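Local coordinates for geranyltranstransferase (Staphylococcus aureus, PDB 1RTR), which condenses geranyl diphosphate with isopentenyl diphosphate to make farnesyl diphosphate, a step of isoprenoid biosynthesis, at residues Glu171-Leu182 against Tyr208-Ile216; Leu258-Leu269 against Leu281-Tyr289. All coordinates share one frame; numbering follows the deposited sequence.

Interaction 1. Residues Glu171-Leu182 against Tyr208-Ile216; sequences EMIHKTKTGALL and YHLGMMFQI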
loop_
_atom_site.group_PDB
_atom_site.type_symbol
_atom_site.label_atom_id
_atom_site.label_comp_id
_atom_site.label_asym_id
_atom_site.label_seq_id
_atom_site.Cartn_x
_atom_site.Cartn_y
_atom_site.Cartn_z
ATOM N N GLU A 171 -0.426 10.569 -23.242
ATOM C CA GLU A 171 -0.263 9.131 -23.314
ATOM C C GLU A 171 0.497 8.581 -22.116
ATOM O O GLU A 171 0.162 7.497 -21.626
ATOM C CB GLU A 171 0.420 8.728 -24.611
ATOM C CG GLU A 171 -0.510 8.793 -25.807
ATOM C CD GLU A 171 0.230 8.559 -27.100
ATOM O OE1 GLU A 171 1.356 9.098 -27.255
ATOM O OE2 GLU A 171 -0.307 7.826 -27.952
ATOM N N MET A 172 1.507 9.327 -21.663
ATOM C CA MET A 172 2.224 9.017 -20.435
ATOM C C MET A 172 1.252 8.919 -19.249
ATOM O O MET A 172 1.328 7.971 -18.465
ATOM C CB MET A 172 3.329 10.048 -20.160
ATOM C CG MET A 172 4.247 9.738 -18.967
ATOM S SD MET A 172 5.080 8.120 -19.103
ATOM C CE MET A 172 6.557 8.618 -20.059
ATOM N N ILE A 173 0.325 9.872 -19.144
ATOM C CA ILE A 173 -0.652 9.860 -18.060
ATOM C C ILE A 173 -1.509 8.600 -18.102
ATOM O O ILE A 173 -1.674 7.946 -17.079
ATOM C CB ILE A 173 -1.541 11.123 -18.067
ATOM C CG1 ILE A 173 -0.730 12.363 -17.713
ATOM C CG2 ILE A 173 -2.720 10.978 -17.112
ATOM C CD1 ILE A 173 -1.402 13.657 -18.133
ATOM N N HIS A 174 -2.042 8.250 -19.270
ATOM C CA HIS A 174 -3.008 7.150 -19.360
ATOM C C HIS A 174 -2.349 5.780 -19.242
ATOM O O HIS A 174 -2.928 4.853 -18.681
ATOM C CB HIS A 174 -3.849 7.249 -20.636
ATOM C CG HIS A 174 -4.801 8.398 -20.635
ATOM N ND1 HIS A 174 -4.988 9.213 -21.731
ATOM C CD2 HIS A 174 -5.615 8.881 -19.665
ATOM C CE1 HIS A 174 -5.880 10.145 -21.440
ATOM N NE2 HIS A 174 -6.276 9.965 -20.192
ATOM N N LYS A 175 -1.139 5.674 -19.770
ATOM C CA LYS A 175 -0.346 4.462 -19.683
ATOM C C LYS A 175 -0.018 4.099 -18.230
ATOM O O LYS A 175 -0.050 2.938 -17.865
ATOM C CB LYS A 175 0.933 4.648 -20.503
ATOM C CG LYS A 175 1.996 3.611 -20.318
ATOM C CD LYS A 175 3.361 4.252 -20.531
ATOM C CE LYS A 175 4.464 3.234 -20.864
ATOM N NZ LYS A 175 4.003 1.813 -21.009
ATOM N N THR A 176 0.294 5.091 -17.406
ATOM C CA THR A 176 0.693 4.819 -16.035
ATOM C C THR A 176 -0.527 4.824 -15.116
ATOM O O THR A 176 -0.719 3.888 -14.347
ATOM C CB THR A 176 1.720 5.837 -15.533
ATOM O OG1 THR A 176 1.215 7.154 -15.748
ATOM C CG2 THR A 176 3.006 5.787 -16.353
ATOM N N LYS A 177 -1.344 5.871 -15.202
ATOM C CA LYS A 177 -2.532 5.970 -14.384
ATOM C C LYS A 177 -3.539 4.850 -14.628
ATOM O O LYS A 177 -4.119 4.348 -13.669
ATOM C CB LYS A 177 -3.219 7.321 -14.560
ATOM C CG LYS A 177 -4.558 7.416 -13.858
ATOM C CD LYS A 177 -4.883 8.846 -13.550
ATOM C CE LYS A 177 -6.242 9.230 -14.078
ATOM N NZ LYS A 177 -7.098 9.654 -12.953
ATOM N N THR A 178 -3.752 4.473 -15.886
ATOM C CA THR A 178 -4.785 3.497 -16.240
ATOM C C THR A 178 -4.201 2.152 -16.675
ATOM O O THR A 178 -4.650 1.102 -16.217
ATOM C CB THR A 178 -5.721 4.081 -17.351
ATOM O OG1 THR A 178 -6.431 5.216 -16.830
ATOM C CG2 THR A 178 -6.842 3.127 -17.700
ATOM N N GLY A 179 -3.188 2.180 -17.536
ATOM C CA GLY A 179 -2.681 0.964 -18.145
ATOM C C GLY A 179 -1.890 0.014 -17.261
ATOM O O GLY A 179 -1.810 -1.186 -17.551
ATOM N N ALA A 180 -1.285 0.522 -16.195
ATOM C CA ALA A 180 -0.385 -0.328 -15.416
ATOM C C ALA A 180 -1.151 -1.439 -14.671
ATOM O O ALA A 180 -0.684 -2.584 -14.608
ATOM C CB ALA A 180 0.495 0.501 -14.485
ATOM N N LEU A 181 -2.335 -1.107 -14.147
ATOM C CA LEU A 181 -3.226 -2.115 -13.560
ATOM C C LEU A 181 -3.683 -3.146 -14.592
ATOM O O LEU A 181 -3.678 -4.368 -14.313
ATOM C CB LEU A 181 -4.438 -1.467 -12.898
ATOM C CG LEU A 181 -4.186 -0.613 -11.641
ATOM C CD1 LEU A 181 -5.491 -0.399 -10.897
ATOM C CD2 LEU A 181 -3.144 -1.247 -10.722
ATOM N N LEU A 182 -4.058 -2.663 -15.785
ATOM C CA LEU A 182 -4.468 -3.567 -16.857
ATOM C C LEU A 182 -3.351 -4.548 -17.194
ATOM O O LEU A 182 -3.580 -5.756 -17.290
ATOM C CB LEU A 182 -4.966 -2.808 -18.101
ATOM C CG LEU A 182 -6.346 -2.179 -17.892
ATOM C CD1 LEU A 182 -6.740 -1.324 -19.062
ATOM C CD2 LEU A 182 -7.416 -3.223 -17.632
ATOM N N TYR A 208 -0.791 -3.555 -23.125
ATOM C CA TYR A 208 -0.505 -2.145 -23.372
ATOM C C TYR A 208 -1.496 -1.517 -24.351
ATOM O O TYR A 208 -2.092 -0.474 -24.052
ATOM C CB TYR A 208 0.929 -1.940 -23.875
ATOM C CG TYR A 208 1.136 -0.552 -24.428
ATOM C CD1 TYR A 208 1.097 -0.317 -25.810
ATOM C CD2 TYR A 208 1.348 0.535 -23.576
ATOM C CE1 TYR A 208 1.283 0.959 -26.328
ATOM C CE2 TYR A 208 1.525 1.825 -24.084
ATOM C CZ TYR A 208 1.493 2.027 -25.463
ATOM O OH TYR A 208 1.670 3.288 -25.981
ATOM N N HIS A 209 -1.687 -2.151 -25.508
ATOM C CA HIS A 209 -2.604 -1.612 -26.526
ATOM C C HIS A 209 -4.038 -1.622 -26.049
ATOM O O HIS A 209 -4.777 -0.643 -26.243
ATOM C CB HIS A 209 -2.459 -2.351 -27.862
ATOM C CG HIS A 209 -1.141 -2.118 -28.522
ATOM N ND1 HIS A 209 -0.743 -0.872 -28.960
ATOM C CD2 HIS A 209 -0.110 -2.956 -28.777
ATOM C CE1 HIS A 209 0.474 -0.958 -29.471
ATOM N NE2 HIS A 209 0.882 -2.212 -29.373
ATOM N N LEU A 210 -4.427 -2.713 -25.390
ATOM C CA LEU A 210 -5.765 -2.792 -24.803
ATOM C C LEU A 210 -5.997 -1.619 -23.849
ATOM O O LEU A 210 -7.076 -1.026 -23.842
ATOM C CB LEU A 210 -5.966 -4.123 -24.079
ATOM C CG LEU A 210 -7.330 -4.321 -23.416
ATOM C CD1 LEU A 210 -8.378 -4.571 -24.495
ATOM C CD2 LEU A 210 -7.278 -5.476 -22.423
ATOM N N GLY A 211 -4.970 -1.283 -23.068
ATOM C CA GLY A 211 -5.046 -0.183 -22.122
ATOM C C GLY A 211 -5.235 1.176 -22.761
ATOM O O GLY A 211 -6.041 1.981 -22.284
ATOM N N MET A 212 -4.490 1.440 -23.829
ATOM C CA MET A 212 -4.627 2.703 -24.556
ATOM C C MET A 212 -6.009 2.835 -25.218
ATOM O O MET A 212 -6.567 3.930 -25.262
ATOM C CB MET A 212 -3.481 2.898 -25.558
ATOM C CG MET A 212 -2.056 2.874 -24.923
ATOM S SD MET A 212 -1.750 3.986 -23.456
ATOM C CE MET A 212 -2.133 5.546 -24.136
ATOM N N MET A 213 -6.583 1.722 -25.683
ATOM C CA MET A 213 -7.958 1.735 -26.221
ATOM C C MET A 213 -8.932 2.393 -25.264
ATOM O O MET A 213 -9.746 3.228 -25.667
ATOM C CB MET A 213 -8.462 0.324 -26.556
ATOM C CG MET A 213 -7.708 -0.377 -27.686
ATOM S SD MET A 213 -8.395 -1.986 -28.040
ATOM C CE MET A 213 -10.031 -1.464 -28.523
ATOM N N PHE A 214 -8.819 2.018 -23.994
ATOM C CA PHE A 214 -9.758 2.378 -22.926
ATOM C C PHE A 214 -10.152 3.862 -22.912
ATOM O O PHE A 214 -11.335 4.207 -22.962
ATOM C CB PHE A 214 -9.128 1.968 -21.580
ATOM C CG PHE A 214 -10.085 1.945 -20.421
ATOM C CD1 PHE A 214 -10.258 0.774 -19.684
ATOM C CD2 PHE A 214 -10.778 3.098 -20.031
ATOM C CE1 PHE A 214 -11.133 0.740 -18.587
ATOM C CE2 PHE A 214 -11.664 3.080 -18.942
ATOM C CZ PHE A 214 -11.840 1.897 -18.214
ATOM N N GLN A 215 -9.154 4.737 -22.850
ATOM C CA GLN A 215 -9.401 6.154 -22.645
ATOM C C GLN A 215 -9.774 6.867 -23.934
ATOM O O GLN A 215 -10.551 7.834 -23.912
ATOM C CB GLN A 215 -8.186 6.818 -21.980
ATOM C CG GLN A 215 -8.023 6.470 -20.483
ATOM C CD GLN A 215 -9.233 6.878 -19.639
ATOM O OE1 GLN A 215 -9.826 7.946 -19.855
ATOM N NE2 GLN A 215 -9.604 6.026 -18.686
ATOM N N ILE A 216 -9.227 6.385 -25.053
ATOM C CA ILE A 216 -9.587 6.903 -26.365
ATOM C C ILE A 216 -11.081 6.729 -26.589
ATOM O O ILE A 216 -11.773 7.697 -26.902
ATOM C CB ILE A 216 -8.786 6.220 -27.488
ATOM C CG1 ILE A 216 -7.289 6.443 -27.292
ATOM C CG2 ILE A 216 -9.220 6.771 -28.843
ATOM C CD1 ILE A 216 -6.405 5.619 -28.215
HETATM O O HOH W 1 0.522 5.080 -28.417
#

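Interaction 2. Residues Leu258-Leu269 against Leu281-Tyr289; sequences LTYHRDAAVDEL and LLEIVDLFY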
loop_
_atom_site.group_PDB
_atom_site.type_symbol
_atom_site.label_atom_id
_atom_site.label_comp_id
_atom_site.label_asym_id
_atom_site.label_seq_id
_atom_site.Cartn_x
_atom_site.Cartn_y
_atom_site.Cartn_z
ATOM N N LEU A 258 -7.610 4.927 -31.875
ATOM C CA LEU A 258 -8.359 3.792 -31.365
ATOM C C LEU A 258 -8.139 2.576 -32.234
ATOM O O LEU A 258 -7.707 1.527 -31.743
ATOM C CB LEU A 258 -9.853 4.117 -31.285
ATOM C CG LEU A 258 -10.794 3.089 -30.630
ATOM C CD1 LEU A 258 -10.163 2.339 -29.437
ATOM C CD2 LEU A 258 -12.071 3.776 -30.196
ATOM N N THR A 259 -8.418 2.719 -33.528
ATOM C CA THR A 259 -8.319 1.607 -34.473
ATOM C C THR A 259 -6.917 1.036 -34.509
ATOM O O THR A 259 -6.748 -0.175 -34.580
ATOM C CB THR A 259 -8.787 2.056 -35.884
ATOM O OG1 THR A 259 -10.184 2.386 -35.834
ATOM C CG2 THR A 259 -8.722 0.914 -36.896
ATOM N N TYR A 260 -5.911 1.904 -34.456
ATOM C CA TYR A 260 -4.522 1.456 -34.438
ATOM C C TYR A 260 -4.211 0.545 -33.219
ATOM O O TYR A 260 -3.538 -0.479 -33.346
ATOM C CB TYR A 260 -3.571 2.654 -34.482
ATOM C CG TYR A 260 -2.211 2.325 -33.924
ATOM C CD1 TYR A 260 -1.303 1.564 -34.662
ATOM C CD2 TYR A 260 -1.851 2.727 -32.636
ATOM C CE1 TYR A 260 -0.058 1.237 -34.137
ATOM C CE2 TYR A 260 -0.613 2.401 -32.105
ATOM C CZ TYR A 260 0.275 1.657 -32.859
ATOM O OH TYR A 260 1.503 1.335 -32.341
ATOM N N HIS A 261 -4.695 0.932 -32.044
ATOM C CA HIS A 261 -4.516 0.125 -30.844
ATOM C C HIS A 261 -5.325 -1.181 -30.895
ATOM O O HIS A 261 -4.807 -2.257 -30.553
ATOM C CB HIS A 261 -4.856 0.948 -29.602
ATOM C CG HIS A 261 -3.811 1.958 -29.266
ATOM N ND1 HIS A 261 -2.487 1.618 -29.088
ATOM C CD2 HIS A 261 -3.880 3.301 -29.123
ATOM C CE1 HIS A 261 -1.788 2.709 -28.830
ATOM N NE2 HIS A 261 -2.610 3.744 -28.848
ATOM N N ARG A 262 -6.583 -1.062 -31.336
ATOM C CA ARG A 262 -7.445 -2.208 -31.638
ATOM C C ARG A 262 -6.687 -3.190 -32.515
ATOM O O ARG A 262 -6.598 -4.366 -32.195
ATOM C CB ARG A 262 -8.727 -1.726 -32.341
ATOM C CG ARG A 262 -9.796 -2.784 -32.680
ATOM C CD ARG A 262 -9.310 -3.918 -33.580
ATOM N NE ARG A 262 -9.948 -3.974 -34.901
ATOM C CZ ARG A 262 -11.162 -4.462 -35.138
ATOM N NH1 ARG A 262 -11.624 -4.490 -36.374
ATOM N NH2 ARG A 262 -11.917 -4.922 -34.144
ATOM N N ASP A 263 -6.101 -2.695 -33.600
ATOM C CA ASP A 263 -5.432 -3.555 -34.563
ATOM C C ASP A 263 -4.182 -4.186 -33.999
ATOM O O ASP A 263 -3.887 -5.337 -34.288
ATOM C CB ASP A 263 -5.103 -2.784 -35.849
ATOM C CG ASP A 263 -6.327 -2.519 -36.699
ATOM O OD1 ASP A 263 -6.211 -1.773 -37.695
ATOM O OD2 ASP A 263 -7.456 -3.004 -36.446
ATOM N N ALA A 264 -3.438 -3.427 -33.203
ATOM C CA ALA A 264 -2.190 -3.927 -32.615
ATOM C C ALA A 264 -2.471 -4.954 -31.513
ATOM O O ALA A 264 -1.720 -5.913 -31.356
ATOM C CB ALA A 264 -1.328 -2.772 -32.098
ATOM N N ALA A 265 -3.566 -4.749 -30.779
ATOM C CA ALA A 265 -4.046 -5.711 -29.788
ATOM C C ALA A 265 -4.399 -7.026 -30.473
ATOM O O ALA A 265 -3.780 -8.061 -30.179
ATOM C CB ALA A 265 -5.249 -5.163 -29.036
ATOM N N VAL A 266 -5.375 -6.961 -31.392
ATOM C CA VAL A 266 -5.824 -8.101 -32.210
ATOM C C VAL A 266 -4.650 -8.788 -32.909
ATOM O O VAL A 266 -4.585 -10.013 -32.957
ATOM C CB VAL A 266 -6.909 -7.669 -33.247
ATOM C CG1 VAL A 266 -7.253 -8.794 -34.231
ATOM C CG2 VAL A 266 -8.162 -7.208 -32.549
ATOM N N ASP A 267 -3.719 -7.997 -33.430
ATOM C CA ASP A 267 -2.513 -8.528 -34.054
ATOM C C ASP A 267 -1.803 -9.415 -33.055
ATOM O O ASP A 267 -1.536 -10.569 -33.338
ATOM C CB ASP A 267 -1.592 -7.389 -34.509
ATOM C CG ASP A 267 -0.597 -7.819 -35.573
ATOM O OD1 ASP A 267 0.297 -7.016 -35.924
ATOM O OD2 ASP A 267 -0.634 -8.934 -36.123
ATOM N N GLU A 268 -1.547 -8.874 -31.864
ATOM C CA GLU A 268 -0.743 -9.546 -30.831
ATOM C C GLU A 268 -1.300 -10.901 -30.373
ATOM O O GLU A 268 -0.548 -11.856 -30.166
ATOM C CB GLU A 268 -0.518 -8.610 -29.636
ATOM C CG GLU A 268 0.627 -7.625 -29.832
ATOM C CD GLU A 268 1.974 -8.296 -30.066
ATOM O OE1 GLU A 268 2.954 -7.583 -30.420
ATOM O OE2 GLU A 268 2.058 -9.540 -29.894
ATOM N N LEU A 269 -2.619 -10.969 -30.238
ATOM C CA LEU A 269 -3.305 -12.223 -29.973
ATOM C C LEU A 269 -3.040 -13.291 -31.035
ATOM O O LEU A 269 -2.762 -14.441 -30.679
ATOM C CB LEU A 269 -4.804 -11.989 -29.786
ATOM C CG LEU A 269 -5.181 -11.160 -28.553
ATOM C CD1 LEU A 269 -6.677 -10.959 -28.483
ATOM C CD2 LEU A 269 -4.655 -11.776 -27.252
ATOM N N LEU A 281 -9.865 -12.963 -24.651
ATOM C CA LEU A 281 -9.060 -11.762 -24.785
ATOM C C LEU A 281 -9.574 -10.935 -25.971
ATOM O O LEU A 281 -9.890 -9.746 -25.823
ATOM C CB LEU A 281 -7.584 -12.139 -24.958
ATOM C CG LEU A 281 -6.661 -12.324 -23.740
ATOM C CD1 LEU A 281 -7.397 -12.505 -22.413
ATOM C CD2 LEU A 281 -5.714 -13.477 -23.974
ATOM N N LEU A 282 -9.702 -11.593 -27.127
ATOM C CA LEU A 282 -10.235 -10.992 -28.346
ATOM C C LEU A 282 -11.611 -10.398 -28.114
ATOM O O LEU A 282 -11.928 -9.343 -28.658
ATOM C CB LEU A 282 -10.270 -12.024 -29.480
ATOM C CG LEU A 282 -10.404 -11.629 -30.962
ATOM C CD1 LEU A 282 -11.850 -11.792 -31.448
ATOM C CD2 LEU A 282 -9.889 -10.213 -31.273
ATOM N N GLU A 283 -12.419 -11.059 -27.294
ATOM C CA GLU A 283 -13.743 -10.538 -26.958
ATOM C C GLU A 283 -13.673 -9.249 -26.134
ATOM O O GLU A 283 -14.512 -8.365 -26.303
ATOM C CB GLU A 283 -14.565 -11.593 -26.221
ATOM C CG GLU A 283 -15.956 -11.846 -26.790
ATOM C CD GLU A 283 -16.446 -13.257 -26.493
ATOM O OE1 GLU A 283 -16.739 -14.014 -27.456
ATOM O OE2 GLU A 283 -16.526 -13.614 -25.288
ATOM N N ILE A 284 -12.680 -9.149 -25.246
ATOM C CA ILE A 284 -12.490 -7.940 -24.439
ATOM C C ILE A 284 -12.031 -6.763 -25.304
ATOM O O ILE A 284 -12.499 -5.638 -25.111
ATOM C CB ILE A 284 -11.533 -8.196 -23.233
ATOM C CG1 ILE A 284 -12.314 -8.758 -22.051
ATOM C CG2 ILE A 284 -10.802 -6.916 -22.782
ATOM C CD1 ILE A 284 -11.622 -9.919 -21.399
ATOM N N VAL A 285 -11.138 -7.034 -26.256
ATOM C CA VAL A 285 -10.733 -6.040 -27.253
ATOM C C VAL A 285 -11.953 -5.423 -27.926
ATOM O O VAL A 285 -12.038 -4.200 -28.060
ATOM C CB VAL A 285 -9.832 -6.633 -28.358
ATOM C CG1 VAL A 285 -9.510 -5.573 -29.414
ATOM C CG2 VAL A 285 -8.557 -7.200 -27.776
ATOM N N ASP A 286 -12.900 -6.270 -28.330
ATOM C CA ASP A 286 -14.090 -5.788 -29.026
ATOM C C ASP A 286 -15.047 -5.005 -28.131
ATOM O O ASP A 286 -15.747 -4.111 -28.602
ATOM C CB ASP A 286 -14.795 -6.917 -29.800
ATOM C CG ASP A 286 -14.156 -7.176 -31.181
ATOM O OD1 ASP A 286 -14.262 -8.320 -31.667
ATOM O OD2 ASP A 286 -13.528 -6.312 -31.853
ATOM N N LEU A 287 -15.057 -5.321 -26.840
ATOM C CA LEU A 287 -15.860 -4.566 -25.876
ATOM C C LEU A 287 -15.276 -3.168 -25.651
ATOM O O LEU A 287 -16.014 -2.189 -25.542
ATOM C CB LEU A 287 -16.011 -5.331 -24.552
ATOM C CG LEU A 287 -17.472 -5.536 -24.121
ATOM C CD1 LEU A 287 -17.868 -7.021 -24.027
ATOM C CD2 LEU A 287 -17.778 -4.799 -22.820
ATOM N N PHE A 288 -13.949 -3.091 -25.598
ATOM C CA PHE A 288 -13.232 -1.819 -25.500
ATOM C C PHE A 288 -13.405 -1.011 -26.791
ATOM O O PHE A 288 -13.432 0.222 -26.759
ATOM C CB PHE A 288 -11.734 -2.067 -25.259
ATOM C CG PHE A 288 -11.353 -2.282 -23.812
ATOM C CD1 PHE A 288 -10.138 -1.791 -23.329
ATOM C CD2 PHE A 288 -12.183 -2.989 -22.936
ATOM C CE1 PHE A 288 -9.761 -1.987 -21.996
ATOM C CE2 PHE A 288 -11.815 -3.192 -21.608
ATOM C CZ PHE A 288 -10.599 -2.689 -21.136
ATOM N N TYR A 289 -13.510 -1.714 -27.920
ATOM C CA TYR A 289 -13.651 -1.069 -29.225
ATOM C C TYR A 289 -15.061 -0.571 -29.523
ATOM O O TYR A 289 -15.228 0.541 -30.031
ATOM C CB TYR A 289 -13.189 -1.995 -30.345
ATOM C CG TYR A 289 -12.940 -1.273 -31.646
ATOM C CD1 TYR A 289 -11.948 -0.299 -31.747
ATOM C CD2 TYR A 289 -13.704 -1.549 -32.773
ATOM C CE1 TYR A 289 -11.716 0.372 -32.944
ATOM C CE2 TYR A 289 -13.483 -0.884 -33.974
ATOM C CZ TYR A 289 -12.488 0.073 -34.053
ATOM O OH TYR A 289 -12.261 0.728 -35.238
#

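Interaction 1. Residues Glu171-Leu182 against Tyr208-Ile216
K175 and M212 mark the closest backbone approach, CA to CA 6.7 Å, where helices 171-177 and 208-216 cross at 115° with their axes 9.4 Å apart. M212, bent at chi2 and chi3, sets SD 4.0 Å from K175 CB and brings its CE methyl across the E171 side chain, CE to CG 4.0 Å. On the next turn Q215 lays its CG over one face of the H174 ring, a CH-pi contact 3.8 Å from the centroid, with the amide plane tilted only 22° from that of the imidazole. F214 and Q215 belong to the FQxxDD signature of polyprenyl synthetases, whose aspartates open the second aspartate-rich motif, and K177-T178 probably corresponds to the Lys-Thr pair at the break in the facing helix of this family. At that break H174 O accepts from both T178 N and G179 N. T178, with CG2 trans to its own N (chi1 -65° for OG1), holds this methyl over one face of the F214 ring. L182 reaches from the following helix with CD1, which rests 3.7 Å from G211 CA and also meets the F214 ring; the absence of a side chain on G211 lets the backbone at G179 come close. At the outer end a water joins E171 OE2, to which it donates at 2.9 Å, with Y208 OH.

Interaction 2. Residues Leu258-Leu269 against Leu281-Tyr289
R262 and Y289 meet in a layered contact: the arginine lies across one face of the phenol, with CG 3.6 Å from the ring centroid in a CH-pi contact and the guanidinium farther along the same face as a cation-pi partner, its plane 21° from that of the ring. With CG trans to the backbone N (chi1 -177°), the arginine chain heads for the ring before bending at chi2 and chi3. The phenol is also gripped at its rim, where Y289 OH and T259 OG1 share a hydrogen bond of 2.7 Å, the threonine oxygen lying near the ring plane. L258 adds its CG, 3.7 Å from Y289 CE1. The guanidinium is held in turn at its own edge by two carboxylates: R262 NH2 forms a salt bridge of 3.1 Å to D286 OD2, and R262 NE donates to D263 OD2 nearly within the guanidinium plane, so the two acids should limit rotation of the group. These residues lie on an antiparallel helical hairpin, axes 10.1 Å apart, at the C-terminal end of the all-alpha isoprenoid synthase fold. Farther along, V285 fits as a knob into the hole formed by R262, A265, V266 and L269. V266 CG2 packs 3.7 Å from L282 CD2, while L269 divides its two methyls between neighbouring residues, CD2 3.7 Å from L281 CB and CD1 against L282. In the second shell T259 OG1 also hydrogen-bonds to E255 O, and L281 O to Y206 OH.

How the interactions relate
Helix 197-227, which supplies one side of interaction 1, packs with another side on the hairpin of interaction 2, and the two contact centres lie about 13 Å apart. A probable hydrogen bond joins H209 ND1 to H261 ND1 at 3.0 Å, and M212 CB touches H261 NE2 at 3.5 Å. M213 CE packs against V285 O at 3.4 Å, while F214 meets F288 edge-to-face. Interaction 1, about 9 Å from the chain centre, includes the Phe-Gln start of the FQxxDD signature and the probable Lys-Thr pair, whose counterparts lie near the diphosphate site in related enzymes; interaction 2, about 17 Å out, is hairpin packing flanking the same helix.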